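Local atomic coordinates of putative ATP-grasp superfamily protein (Archaeoglobus fulgidus, PDB entry 3DF7), a protein that is of unknown function but is a putative member of the ATP-grasp superfamily and probably binds ATP and a metal ion. Residues T20-L25 and V292-Y297; G13-D18 and F44-F49; Q279-S284 and Y297-I302; F7-C12 and I75-D80. All blocks are in the same frame, centred on the assembly; numbering follows the deposited sequence.

Contact 1 (T20-L25 and V292-Y297); sequences TAVEGL and VSVGDY
V22 and L25 of helix 18-35 pack on V292 and V294, a worked example of a helix laid over the edge of an antiparallel sheet. Strand 292-294 is the outer arm of a β-hairpin, joined to strand 297-303 by a type II' turn. The short helical and strand axes approach to 7.4 Å and run closer to antiparallel than to perpendicular, at 146°. The dense part is wholly apolar on its side-chain surfaces. L25 brings its CD2 branch against the strand, 3.5 Å from S293 O and 3.6 Å from V294 CG2. V294 spreads two branches over the helix: CG1, anti to the backbone N (chi1 174°), meets A21 CB at 3.8 Å, while CG2 lies 3.7 Å from V22 CA. V292 then closes the row, its CG2 resting 3.6 Å from V22 O. L25 also touches F49 and F53, so the layer continues into neighbouring loops.

The other side is looser. The bond to CB of S293 points away from the helix, and G295 and D296 form an exposed turn in which G295 takes a positive phi (66°) that favours glycine. Y297 starts toward the helix, but its ring leads away and makes a cation-pi contact with K285. Y297 O lies 3.8 Å from V22 CG2, and among the side chains Y297 CB stands 4.3 Å from V22 CB.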
loop_
_atom_site.group_PDB
_atom_site.type_symbol
_atom_site.label_atom_id
_atom_site.label_comp_id
_atom_site.label_asym_id
_atom_site.label_seq_id
_atom_site.Cartn_x
_atom_site.Cartn_y
_atom_site.Cartn_z
ATOM N N THR A 20 -5.580 -4.808 -11.473
ATOM C CA THR A 20 -4.662 -4.096 -10.592
ATOM C C THR A 20 -4.812 -2.592 -10.778
ATOM O O THR A 20 -4.670 -1.824 -9.829
ATOM C CB THR A 20 -3.191 -4.480 -10.887
ATOM O OG1 THR A 20 -3.021 -5.890 -10.713
ATOM C CG2 THR A 20 -2.240 -3.743 -9.947
ATOM N N ALA A 21 -5.105 -2.184 -12.007
ATOM C CA ALA A 21 -5.263 -0.771 -12.326
ATOM C C ALA A 21 -6.384 -0.104 -11.538
ATOM O O ALA A 21 -6.269 1.062 -11.158
ATOM C CB ALA A 21 -5.511 -0.601 -13.820
ATOM N N VAL A 22 -7.471 -0.831 -11.296
ATOM C CA VAL A 22 -8.590 -0.245 -10.572
ATOM C C VAL A 22 -8.185 0.161 -9.154
ATOM O O VAL A 22 -8.679 1.162 -8.627
ATOM C CB VAL A 22 -9.809 -1.208 -10.541
ATOM C CG1 VAL A 22 -9.598 -2.319 -9.515
ATOM C CG2 VAL A 22 -11.080 -0.414 -10.262
ATOM N N GLU A 23 -7.283 -0.606 -8.544
ATOM C CA GLU A 23 -6.814 -0.284 -7.198
ATOM C C GLU A 23 -5.913 0.949 -7.243
ATOM O O GLU A 23 -6.030 1.843 -6.405
ATOM C CB GLU A 23 -6.047 -1.462 -6.593
ATOM C CG GLU A 23 -6.933 -2.637 -6.197
ATOM C CD GLU A 23 -6.159 -3.736 -5.492
ATOM O OE1 GLU A 23 -5.520 -3.450 -4.459
ATOM O OE2 GLU A 23 -6.190 -4.885 -5.976
ATOM N N GLY A 24 -5.015 0.995 -8.221
ATOM C CA GLY A 24 -4.133 2.145 -8.345
ATOM C C GLY A 24 -4.924 3.420 -8.599
ATOM O O GLY A 24 -4.648 4.469 -8.007
ATOM N N LEU A 25 -5.910 3.333 -9.486
ATOM C CA LEU A 25 -6.743 4.485 -9.808
ATOM C C LEU A 25 -7.479 4.975 -8.563
ATOM O O LEU A 25 -7.593 6.176 -8.333
ATOM C CB LEU A 25 -7.754 4.122 -10.898
ATOM C CG LEU A 25 -8.782 5.203 -11.243
ATOM C CD1 LEU A 25 -8.075 6.473 -11.720
ATOM C CD2 LEU A 25 -9.722 4.681 -12.318
ATOM N N VAL A 292 -14.576 3.803 -8.382
ATOM C CA VAL A 292 -13.855 4.012 -9.640
ATOM C C VAL A 292 -13.945 2.736 -10.464
ATOM O O VAL A 292 -14.190 1.655 -9.923
ATOM C CB VAL A 292 -12.343 4.344 -9.442
ATOM C CG1 VAL A 292 -12.189 5.662 -8.702
ATOM C CG2 VAL A 292 -11.639 3.211 -8.701
ATOM N N SER A 293 -13.752 2.864 -11.774
ATOM C CA SER A 293 -13.806 1.715 -12.671
ATOM C C SER A 293 -12.663 1.764 -13.681
ATOM O O SER A 293 -12.171 2.838 -14.022
ATOM C CB SER A 293 -15.128 1.701 -13.450
ATOM O OG SER A 293 -16.255 1.780 -12.595
ATOM N N VAL A 294 -12.246 0.588 -14.137
ATOM C CA VAL A 294 -11.214 0.448 -15.156
ATOM C C VAL A 294 -11.641 -0.774 -15.960
ATOM O O VAL A 294 -11.587 -1.901 -15.469
ATOM C CB VAL A 294 -9.810 0.205 -14.560
ATOM C CG1 VAL A 294 -8.814 -0.077 -15.684
ATOM C CG2 VAL A 294 -9.356 1.426 -13.768
ATOM N N GLY A 295 -12.074 -0.549 -17.194
ATOM C CA GLY A 295 -12.530 -1.660 -18.008
ATOM C C GLY A 295 -13.778 -2.223 -17.354
ATOM O O GLY A 295 -14.685 -1.466 -17.003
ATOM N N ASP A 296 -13.823 -3.540 -17.174
ATOM C CA ASP A 296 -14.972 -4.191 -16.548
ATOM C C ASP A 296 -14.792 -4.336 -15.038
ATOM O O ASP A 296 -15.647 -4.899 -14.356
ATOM C CB ASP A 296 -15.209 -5.577 -17.162
ATOM C CG ASP A 296 -15.614 -5.511 -18.626
ATOM O OD1 ASP A 296 -16.568 -4.770 -18.948
ATOM O OD2 ASP A 296 -14.986 -6.210 -19.449
ATOM N N TYR A 297 -13.676 -3.831 -14.521
ATOM C CA TYR A 297 -13.397 -3.918 -13.094
ATOM C C TYR A 297 -13.852 -2.678 -12.337
ATOM O O TYR A 297 -13.696 -1.549 -12.807
ATOM C CB TYR A 297 -11.901 -4.147 -12.861
ATOM C CG TYR A 297 -11.463 -5.584 -13.044
ATOM C CD1 TYR A 297 -11.572 -6.501 -12.002
ATOM C CD2 TYR A 297 -10.960 -6.030 -14.266
ATOM C CE1 TYR A 297 -11.190 -7.833 -12.170
ATOM C CE2 TYR A 297 -10.575 -7.360 -14.448
ATOM C CZ TYR A 297 -10.694 -8.255 -13.394
ATOM O OH TYR A 297 -10.320 -9.570 -13.563
#

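Contact 2 (G13-D18 and F44-F49); sequences GERIED and FVRPEF
G13 and R46 bring two irregular backbones together, their CA atoms 6.8 Å apart, in loops beyond the C-terminal ends of the neighbouring parallel strands 3-8 and 40-42 of a Rossmann-like sheet. Strand 3-8 leads there through the short helix 9-12, after which G13 is the first residue to leave helical geometry. Opposite it the chain turns through a short 3-10 segment at P47 and E48, closed by a backbone bond from F49 N to R46 O. The principle illustrated is an arginine used to tie one loop to another.

R46 NH1 donates to G13 O at 2.9 Å with an N-H...O angle of 147°, and the carbonyl lies near the edge of the guanidinium, somewhat out of its plane. The chain of R46 bends at chi3 (52°), setting NE 2.8 Å from E48 OE1 in a salt bridge, so the head group is fixed from two directions. R15 crosses R46 at about a right angle: its CB lies over one guanidinium face, 3.5 Å from R46 NH2, and its CD follows at 3.7 Å from the same nitrogen. The two like charges are near each other, which carboxylates probably offset: E48 for R46, and D18 for R15 through a salt bridge with its oxygen well out of the guanidinium plane. The R15 guanidinium also meets the F49 ring, their planes 40° apart, with R15 NH1 3.4 Å from F49 CZ.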
loop_
_atom_site.group_PDB
_atom_site.type_symbol
_atom_site.label_atom_id
_atom_site.label_comp_id
_atom_site.label_asym_id
_atom_site.label_seq_id
_atom_site.Cartn_x
_atom_site.Cartn_y
_atom_site.Cartn_z
ATOM N N GLY A 13 1.316 6.166 -15.277
ATOM C CA GLY A 13 2.452 5.546 -15.939
ATOM C C GLY A 13 2.135 4.663 -17.128
ATOM O O GLY A 13 1.540 5.113 -18.108
ATOM N N GLU A 14 2.551 3.405 -17.036
ATOM C CA GLU A 14 2.332 2.423 -18.090
ATOM C C GLU A 14 0.973 1.764 -17.894
ATOM O O GLU A 14 0.424 1.767 -16.793
ATOM C CB GLU A 14 3.423 1.349 -18.039
ATOM C CG GLU A 14 4.828 1.852 -18.352
ATOM C CD GLU A 14 5.040 2.108 -19.835
ATOM O OE1 GLU A 14 4.875 1.155 -20.628
ATOM O OE2 GLU A 14 5.367 3.254 -20.206
ATOM N N ARG A 15 0.426 1.196 -18.957
ATOM C CA ARG A 15 -0.858 0.533 -18.835
ATOM C C ARG A 15 -0.617 -0.832 -18.197
ATOM O O ARG A 15 0.297 -1.555 -18.591
ATOM C CB ARG A 15 -1.510 0.361 -20.209
ATOM C CG ARG A 15 -2.948 -0.144 -20.152
ATOM C CD ARG A 15 -3.843 0.814 -19.367
ATOM N NE ARG A 15 -5.250 0.422 -19.420
ATOM C CZ ARG A 15 -6.235 1.082 -18.817
ATOM N NH1 ARG A 15 -5.973 2.172 -18.110
ATOM N NH2 ARG A 15 -7.485 0.650 -18.921
ATOM N N ILE A 16 -1.416 -1.164 -17.189
ATOM C CA ILE A 16 -1.302 -2.452 -16.513
ATOM C C ILE A 16 -2.682 -3.100 -16.571
ATOM O O ILE A 16 -3.658 -2.438 -16.906
ATOM C CB ILE A 16 -0.886 -2.291 -15.036
ATOM C CG1 ILE A 16 -1.937 -1.476 -14.281
ATOM C CG2 ILE A 16 0.478 -1.617 -14.947
ATOM C CD1 ILE A 16 -1.666 -1.373 -12.798
ATOM N N GLU A 17 -2.762 -4.390 -16.257
ATOM C CA GLU A 17 -4.044 -5.088 -16.289
ATOM C C GLU A 17 -5.081 -4.346 -15.442
ATOM O O GLU A 17 -4.767 -3.850 -14.361
ATOM C CB GLU A 17 -3.874 -6.527 -15.792
ATOM C CG GLU A 17 -3.325 -6.650 -14.385
ATOM C CD GLU A 17 -2.972 -8.081 -14.038
ATOM O OE1 GLU A 17 -2.084 -8.649 -14.710
ATOM O OE2 GLU A 17 -3.582 -8.640 -13.102
ATOM N N ASP A 18 -6.312 -4.278 -15.943
ATOM C CA ASP A 18 -7.402 -3.574 -15.266
ATOM C C ASP A 18 -7.632 -3.978 -13.817
ATOM O O ASP A 18 -7.950 -3.133 -12.982
ATOM C CB ASP A 18 -8.712 -3.754 -16.033
ATOM C CG ASP A 18 -8.579 -3.410 -17.500
ATOM O OD1 ASP A 18 -7.680 -2.620 -17.852
ATOM O OD2 ASP A 18 -9.382 -3.924 -18.301
ATOM N N PHE A 44 0.428 14.712 -13.800
ATOM C CA PHE A 44 -0.261 14.410 -15.046
ATOM C C PHE A 44 -0.916 13.037 -14.968
ATOM O O PHE A 44 -0.630 12.252 -14.066
ATOM C CB PHE A 44 0.765 14.410 -16.177
ATOM C CG PHE A 44 1.948 13.519 -15.901
ATOM C CD1 PHE A 44 1.891 12.157 -16.179
ATOM C CD2 PHE A 44 3.085 14.025 -15.273
ATOM C CE1 PHE A 44 2.943 11.310 -15.829
ATOM C CE2 PHE A 44 4.145 13.186 -14.917
ATOM C CZ PHE A 44 4.072 11.824 -15.195
ATOM N N VAL A 45 -1.799 12.750 -15.916
ATOM C CA VAL A 45 -2.462 11.457 -15.953
ATOM C C VAL A 45 -2.415 10.890 -17.364
ATOM O O VAL A 45 -2.133 11.607 -18.322
ATOM C CB VAL A 45 -3.939 11.557 -15.501
ATOM C CG1 VAL A 45 -4.001 12.089 -14.084
ATOM C CG2 VAL A 45 -4.732 12.454 -16.450
ATOM N N ARG A 46 -2.668 9.590 -17.484
ATOM C CA ARG A 46 -2.682 8.941 -18.787
ATOM C C ARG A 46 -3.927 9.430 -19.525
ATOM O O ARG A 46 -4.884 9.891 -18.906
ATOM C CB ARG A 46 -2.743 7.417 -18.629
ATOM C CG ARG A 46 -1.459 6.781 -18.113
ATOM C CD ARG A 46 -1.666 5.302 -17.817
ATOM N NE ARG A 46 -2.258 4.582 -18.943
ATOM C CZ ARG A 46 -1.621 4.297 -20.074
ATOM N NH1 ARG A 46 -0.359 4.666 -20.244
ATOM N NH2 ARG A 46 -2.252 3.643 -21.039
ATOM N N PRO A 47 -3.934 9.330 -20.861
ATOM C CA PRO A 47 -5.088 9.777 -21.648
ATOM C C PRO A 47 -6.428 9.187 -21.210
ATOM O O PRO A 47 -7.424 9.902 -21.127
ATOM C CB PRO A 47 -4.713 9.359 -23.068
ATOM C CG PRO A 47 -3.225 9.500 -23.067
ATOM C CD PRO A 47 -2.838 8.888 -21.742
ATOM N N GLU A 48 -6.448 7.885 -20.929
ATOM C CA GLU A 48 -7.677 7.199 -20.526
ATOM C C GLU A 48 -8.378 7.792 -19.305
ATOM O O GLU A 48 -9.558 7.532 -19.076
ATOM C CB GLU A 48 -7.401 5.716 -20.248
ATOM C CG GLU A 48 -6.686 4.970 -21.367
ATOM C CD GLU A 48 -5.215 5.330 -21.455
ATOM O OE1 GLU A 48 -4.540 5.303 -20.407
ATOM O OE2 GLU A 48 -4.734 5.633 -22.567
ATOM N N PHE A 49 -7.658 8.583 -18.519
ATOM C CA PHE A 49 -8.242 9.166 -17.317
ATOM C C PHE A 49 -8.303 10.684 -17.365
ATOM O O PHE A 49 -8.496 11.331 -16.341
ATOM C CB PHE A 49 -7.440 8.729 -16.090
ATOM C CG PHE A 49 -7.274 7.240 -15.975
ATOM C CD1 PHE A 49 -8.382 6.415 -15.807
ATOM C CD2 PHE A 49 -6.009 6.662 -16.027
ATOM C CE1 PHE A 49 -8.232 5.032 -15.692
ATOM C CE2 PHE A 49 -5.850 5.280 -15.914
ATOM C CZ PHE A 49 -6.964 4.468 -15.746
#

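Contact 3 (Q279-S284 and Y297-I302); sequences QMVRKS and YTLEII
Q279 meets I302 where strands 279-285 and 297-303, neighbours in the large antiparallel sheet, pair up, its CA making a C-H...O contact of 3.3 Å with I302 O. M280, a selenomethionine here, forms a hydrogen-bonded pair with I302, M280 N donating to I302 O. V281 follows in a non-hydrogen-bonded pair with I301 and reaches diagonally, CG1 to L299 CD1 at 4.0 Å. R282, hydrogen-bonded by its backbone to E300, grips the carboxylate of E300 side-on in a salt bridge: NE reaches OE2 at 3.0 Å from above the carboxylate plane, and NH2 reaches OE1 at 3.1 Å on the syn side. I302 CD1 covers the centre of one guanidinium face, 3.9 Å above it. A leucine in place of R282 would probably leave the buried E300 carboxylate without its charged mate, with S284 OG as its remaining hydrogen-bond partner within the two segments. K283 turns to the opposite face of the sheet beside L299, its NZ bound to E23 in a salt bridge and to S19 O. S284 forms a hydrogen-bonded pair with T298, its OG lying 2.8 Å from T298 OG1 and donating to E300 OE2 at 2.6 Å from the face opposite R282 NE.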
loop_
_atom_site.group_PDB
_atom_site.type_symbol
_atom_site.label_atom_id
_atom_site.label_comp_id
_atom_site.label_asym_id
_atom_site.label_seq_id
_atom_site.Cartn_x
_atom_site.Cartn_y
_atom_site.Cartn_z
ATOM N N GLN A 279 -16.456 0.360 6.871
ATOM C CA GLN A 279 -16.625 0.247 5.428
ATOM C C GLN A 279 -16.055 -1.057 4.890
ATOM O O GLN A 279 -15.151 -1.643 5.484
ATOM C CB GLN A 279 -15.882 1.387 4.726
ATOM C CG GLN A 279 -16.320 2.774 5.136
ATOM C CD GLN A 279 -17.735 3.046 4.722
ATOM O OE1 GLN A 279 -18.596 3.354 5.551
ATOM N NE2 GLN A 279 -17.997 2.917 3.432
HETATM N N MSE A 280 -16.596 -1.508 3.763
HETATM C CA MSE A 280 -16.054 -2.682 3.103
HETATM C C MSE A 280 -15.588 -2.215 1.733
HETATM O O MSE A 280 -16.366 -1.636 0.971
HETATM C CB MSE A 280 -17.088 -3.800 2.905
HETATM C CG MSE A 280 -16.529 -4.943 2.038
HETATM SE SE MSE A 280 -17.672 -6.484 1.800
HETATM C CE MSE A 280 -17.142 -7.495 3.373
ATOM N N VAL A 281 -14.316 -2.441 1.430
ATOM C CA VAL A 281 -13.781 -2.083 0.125
ATOM C C VAL A 281 -13.714 -3.412 -0.618
ATOM O O VAL A 281 -13.253 -4.405 -0.063
ATOM C CB VAL A 281 -12.347 -1.486 0.231
ATOM C CG1 VAL A 281 -11.805 -1.170 -1.163
ATOM C CG2 VAL A 281 -12.360 -0.219 1.078
ATOM N N ARG A 282 -14.201 -3.462 -1.850
ATOM C CA ARG A 282 -14.126 -4.719 -2.577
ATOM C C ARG A 282 -13.964 -4.529 -4.068
ATOM O O ARG A 282 -14.493 -3.584 -4.658
ATOM C CB ARG A 282 -15.359 -5.591 -2.298
ATOM C CG ARG A 282 -16.654 -5.077 -2.896
ATOM C CD ARG A 282 -17.850 -5.930 -2.462
ATOM N NE ARG A 282 -19.094 -5.392 -3.002
ATOM C CZ ARG A 282 -20.313 -5.752 -2.614
ATOM N NH1 ARG A 282 -20.485 -6.670 -1.667
ATOM N NH2 ARG A 282 -21.366 -5.175 -3.174
ATOM N N LYS A 283 -13.208 -5.442 -4.665
ATOM C CA LYS A 283 -12.969 -5.425 -6.093
ATOM C C LYS A 283 -14.038 -6.325 -6.696
ATOM O O LYS A 283 -14.309 -7.420 -6.190
ATOM C CB LYS A 283 -11.572 -5.968 -6.398
ATOM C CG LYS A 283 -11.226 -6.011 -7.874
ATOM C CD LYS A 283 -9.859 -6.647 -8.099
ATOM C CE LYS A 283 -8.758 -5.849 -7.417
ATOM N NZ LYS A 283 -7.410 -6.427 -7.665
ATOM N N SER A 284 -14.661 -5.852 -7.766
ATOM C CA SER A 284 -15.714 -6.616 -8.410
ATOM C C SER A 284 -15.740 -6.343 -9.901
ATOM O O SER A 284 -14.910 -5.591 -10.425
ATOM C CB SER A 284 -17.069 -6.251 -7.791
ATOM O OG SER A 284 -17.286 -4.843 -7.824
ATOM N N TYR A 297 -13.676 -3.831 -14.521
ATOM C CA TYR A 297 -13.397 -3.918 -13.094
ATOM C C TYR A 297 -13.852 -2.678 -12.337
ATOM O O TYR A 297 -13.696 -1.549 -12.807
ATOM C CB TYR A 297 -11.901 -4.147 -12.861
ATOM C CG TYR A 297 -11.463 -5.584 -13.044
ATOM C CD1 TYR A 297 -11.572 -6.501 -12.002
ATOM C CD2 TYR A 297 -10.960 -6.030 -14.266
ATOM C CE1 TYR A 297 -11.190 -7.833 -12.170
ATOM C CE2 TYR A 297 -10.575 -7.360 -14.448
ATOM C CZ TYR A 297 -10.694 -8.255 -13.394
ATOM O OH TYR A 297 -10.320 -9.570 -13.563
ATOM N N THR A 298 -14.423 -2.898 -11.160
ATOM C CA THR A 298 -14.889 -1.804 -10.323
ATOM C C THR A 298 -14.397 -2.000 -8.898
ATOM O O THR A 298 -14.179 -3.127 -8.453
ATOM C CB THR A 298 -16.431 -1.731 -10.283
ATOM O OG1 THR A 298 -16.962 -3.030 -9.983
ATOM C CG2 THR A 298 -16.982 -1.243 -11.614
ATOM N N LEU A 299 -14.200 -0.896 -8.192
ATOM C CA LEU A 299 -13.779 -0.969 -6.805
ATOM C C LEU A 299 -14.861 -0.221 -6.046
ATOM O O LEU A 299 -15.151 0.938 -6.347
ATOM C CB LEU A 299 -12.423 -0.297 -6.598
ATOM C CG LEU A 299 -11.847 -0.538 -5.198
ATOM C CD1 LEU A 299 -11.442 -2.001 -5.051
ATOM C CD2 LEU A 299 -10.654 0.360 -4.969
ATOM N N GLU A 300 -15.469 -0.892 -5.077
ATOM C CA GLU A 300 -16.542 -0.293 -4.301
ATOM C C GLU A 300 -16.107 -0.047 -2.871
ATOM O O GLU A 300 -15.168 -0.670 -2.379
ATOM C CB GLU A 300 -17.762 -1.223 -4.256
ATOM C CG GLU A 300 -18.214 -1.811 -5.573
ATOM C CD GLU A 300 -19.137 -3.001 -5.373
ATOM O OE1 GLU A 300 -20.243 -2.813 -4.820
ATOM O OE2 GLU A 300 -18.751 -4.126 -5.755
ATOM N N ILE A 301 -16.812 0.875 -2.224
ATOM C CA ILE A 301 -16.607 1.211 -0.821
ATOM C C ILE A 301 -18.032 1.327 -0.289
ATOM O O ILE A 301 -18.763 2.252 -0.653
ATOM C CB ILE A 301 -15.889 2.555 -0.639
ATOM C CG1 ILE A 301 -14.587 2.570 -1.447
ATOM C CG2 ILE A 301 -15.582 2.772 0.837
ATOM C CD1 ILE A 301 -13.826 3.875 -1.349
ATOM N N ILE A 302 -18.437 0.383 0.557
ATOM C CA ILE A 302 -19.801 0.384 1.082
ATOM C C ILE A 302 -19.869 0.288 2.600
ATOM O O ILE A 302 -18.991 -0.297 3.230
ATOM C CB ILE A 302 -20.597 -0.807 0.520
ATOM C CG1 ILE A 302 -19.984 -2.116 1.026
ATOM C CG2 ILE A 302 -20.566 -0.788 -1.002
ATOM C CD1 ILE A 302 -20.671 -3.364 0.504
#

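Contact 4 (F7-C12 and I75-D80); sequences FEFATC and IIAPED
Parallel strands 3-8 and 72-76 of the Rossmann-like sheet end side by side here, the first running straight into helix 9-12 and the second into a loop, and F7, E8 and F9 meet I75 to P78. I76 is held on both its polar backbone atoms: I76 N donates to F7 O at 2.8 Å, nearly straight at 168°, and I76 O accepts from F9 N at 2.9 Å. The same I76 O lies 3.1 Å from E8 CA in a C-H...O contact. Beside this ladder the E8 stem packs on the I76 side chain, CG to CB at 3.8 Å.

E8 is also the N-cap of helix 9-12, an instance of a strand residue whose side chain opens the helix that follows. CG is anti to the backbone N (chi1 -173°) and the chain then bends at chi2 (-80°). OE1 accepts twice from T11, from T11 N at 2.7 Å and from T11 OG1 also at 2.7 Å, while OE2 takes A10 N at 2.9 Å from above the carboxylate plane. A bound acetate ion, probably from the crystallisation liquor, lies close to the E8 side chain. An alanine here would probably leave the A10 and T11 amides and the T11 hydroxyl without this acceptor, and open a gap beside I76. Past the strand ends F9 crosses P78 at about a right angle and also touches A77, with F9 CB 3.7 Å from P78 CD.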
loop_
_atom_site.group_PDB
_atom_site.type_symbol
_atom_site.label_atom_id
_atom_site.label_comp_id
_atom_site.label_asym_id
_atom_site.label_seq_id
_atom_site.Cartn_x
_atom_site.Cartn_y
_atom_site.Cartn_z
ATOM N N PHE A 7 1.947 11.087 -8.073
ATOM C CA PHE A 7 2.032 10.123 -9.164
ATOM C C PHE A 7 1.699 8.693 -8.728
ATOM O O PHE A 7 2.231 8.202 -7.734
ATOM C CB PHE A 7 3.453 10.154 -9.742
ATOM C CG PHE A 7 3.721 9.102 -10.789
ATOM C CD1 PHE A 7 3.618 9.401 -12.146
ATOM C CD2 PHE A 7 4.086 7.808 -10.414
ATOM C CE1 PHE A 7 3.877 8.427 -13.111
ATOM C CE2 PHE A 7 4.344 6.825 -11.367
ATOM C CZ PHE A 7 4.239 7.136 -12.723
ATOM N N GLU A 8 0.815 8.035 -9.474
ATOM C CA GLU A 8 0.465 6.638 -9.200
ATOM C C GLU A 8 0.655 5.922 -10.539
ATOM O O GLU A 8 0.176 6.390 -11.576
ATOM C CB GLU A 8 -0.974 6.510 -8.697
ATOM C CG GLU A 8 -1.342 5.100 -8.240
ATOM C CD GLU A 8 -1.666 4.181 -9.398
ATOM O OE1 GLU A 8 -2.415 4.622 -10.295
ATOM O OE2 GLU A 8 -1.188 3.023 -9.413
ATOM N N PHE A 9 1.359 4.794 -10.515
ATOM C CA PHE A 9 1.687 4.066 -11.739
ATOM C C PHE A 9 0.567 3.693 -12.711
ATOM O O PHE A 9 0.681 3.962 -13.904
ATOM C CB PHE A 9 2.495 2.813 -11.403
ATOM C CG PHE A 9 3.229 2.234 -12.581
ATOM C CD1 PHE A 9 4.270 2.941 -13.184
ATOM C CD2 PHE A 9 2.878 0.992 -13.094
ATOM C CE1 PHE A 9 4.952 2.420 -14.286
ATOM C CE2 PHE A 9 3.550 0.459 -14.194
ATOM C CZ PHE A 9 4.590 1.175 -14.792
ATOM N N ALA A 10 -0.502 3.074 -12.226
ATOM C CA ALA A 10 -1.595 2.690 -13.119
ATOM C C ALA A 10 -2.309 3.884 -13.749
ATOM O O ALA A 10 -2.712 3.835 -14.910
ATOM C CB ALA A 10 -2.608 1.824 -12.373
ATOM N N THR A 11 -2.459 4.953 -12.977
ATOM C CA THR A 11 -3.158 6.150 -13.432
ATOM C C THR A 11 -2.317 7.101 -14.284
ATOM O O THR A 11 -2.843 7.766 -15.183
ATOM C CB THR A 11 -3.707 6.938 -12.213
ATOM O OG1 THR A 11 -4.475 6.058 -11.379
ATOM C CG2 THR A 11 -4.593 8.099 -12.665
ATOM N N CYS A 12 -1.014 7.137 -14.024
ATOM C CA CYS A 12 -0.119 8.060 -14.718
ATOM C C CYS A 12 1.050 7.449 -15.488
ATOM O O CYS A 12 1.711 8.148 -16.257
ATOM C CB CYS A 12 0.458 9.045 -13.695
ATOM S SG CYS A 12 -0.697 9.538 -12.376
ATOM N N ILE A 75 5.023 9.150 -4.517
ATOM C CA ILE A 75 4.940 8.175 -5.586
ATOM C C ILE A 75 4.298 6.882 -5.104
ATOM O O ILE A 75 4.707 6.299 -4.102
ATOM C CB ILE A 75 6.351 7.914 -6.182
ATOM C CG1 ILE A 75 6.786 9.153 -6.983
ATOM C CG2 ILE A 75 6.349 6.653 -7.052
ATOM C CD1 ILE A 75 8.195 9.104 -7.518
ATOM N N ILE A 76 3.262 6.465 -5.820
ATOM C CA ILE A 76 2.547 5.239 -5.512
ATOM C C ILE A 76 2.759 4.328 -6.714
ATOM O O ILE A 76 2.336 4.651 -7.825
ATOM C CB ILE A 76 1.039 5.486 -5.359
ATOM C CG1 ILE A 76 0.780 6.610 -4.354
ATOM C CG2 ILE A 76 0.361 4.206 -4.897
ATOM C CD1 ILE A 76 -0.616 7.205 -4.461
ATOM N N ALA A 77 3.418 3.199 -6.499
ATOM C CA ALA A 77 3.665 2.271 -7.594
ATOM C C ALA A 77 3.969 0.883 -7.058
ATOM O O ALA A 77 4.378 0.724 -5.909
ATOM C CB ALA A 77 4.828 2.767 -8.447
ATOM N N PRO A 78 3.766 -0.146 -7.888
ATOM C CA PRO A 78 4.049 -1.506 -7.427
ATOM C C PRO A 78 5.536 -1.718 -7.129
ATOM O O PRO A 78 6.404 -1.108 -7.758
ATOM C CB PRO A 78 3.537 -2.376 -8.579
ATOM C CG PRO A 78 3.605 -1.463 -9.778
ATOM C CD PRO A 78 3.136 -0.152 -9.219
ATOM N N GLU A 79 5.829 -2.563 -6.147
ATOM C CA GLU A 79 7.219 -2.846 -5.805
ATOM C C GLU A 79 7.845 -3.689 -6.917
ATOM O O GLU A 79 9.062 -3.676 -7.114
ATOM C CB GLU A 79 7.301 -3.597 -4.473
ATOM C CG GLU A 79 7.005 -2.725 -3.258
ATOM C CD GLU A 79 5.535 -2.704 -2.860
ATOM O OE1 GLU A 79 4.658 -2.992 -3.703
ATOM O OE2 GLU A 79 5.257 -2.376 -1.688
ATOM N N ASP A 80 6.988 -4.406 -7.639
ATOM C CA ASP A 80 7.383 -5.289 -8.739
ATOM C C ASP A 80 8.586 -4.822 -9.538
ATOM O O ASP A 80 8.623 -3.689 -10.016
ATOM C CB ASP A 80 6.210 -5.483 -9.703
ATOM C CG ASP A 80 5.026 -6.157 -9.050
ATOM O OD1 ASP A 80 4.592 -5.688 -7.979
ATOM O OD2 ASP A 80 4.527 -7.155 -9.613
#

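Neighbouring centres lie about 10 Å apart in the sequence 4, 2, 1, 3. Contact 4 joins two strands of the parallel N-terminal sheet, and contact 2 lies in loops beyond its strand ends, tied to it by a probable hydrogen bond from R46 N to T11 O. Helix 18-35 carries one side of contact 1, whose other side belongs to the large antiparallel sheet. Contact 3 continues in that sheet, shares Y297, and meets contact 1 through the E23 to K283 salt bridge. Along the chain contact 2 falls within the span of contact 4, contact 3 follows both, and the segments of contact 1 alternate with those of the others. Residues from both chain ends thus join the two sheets through one helix.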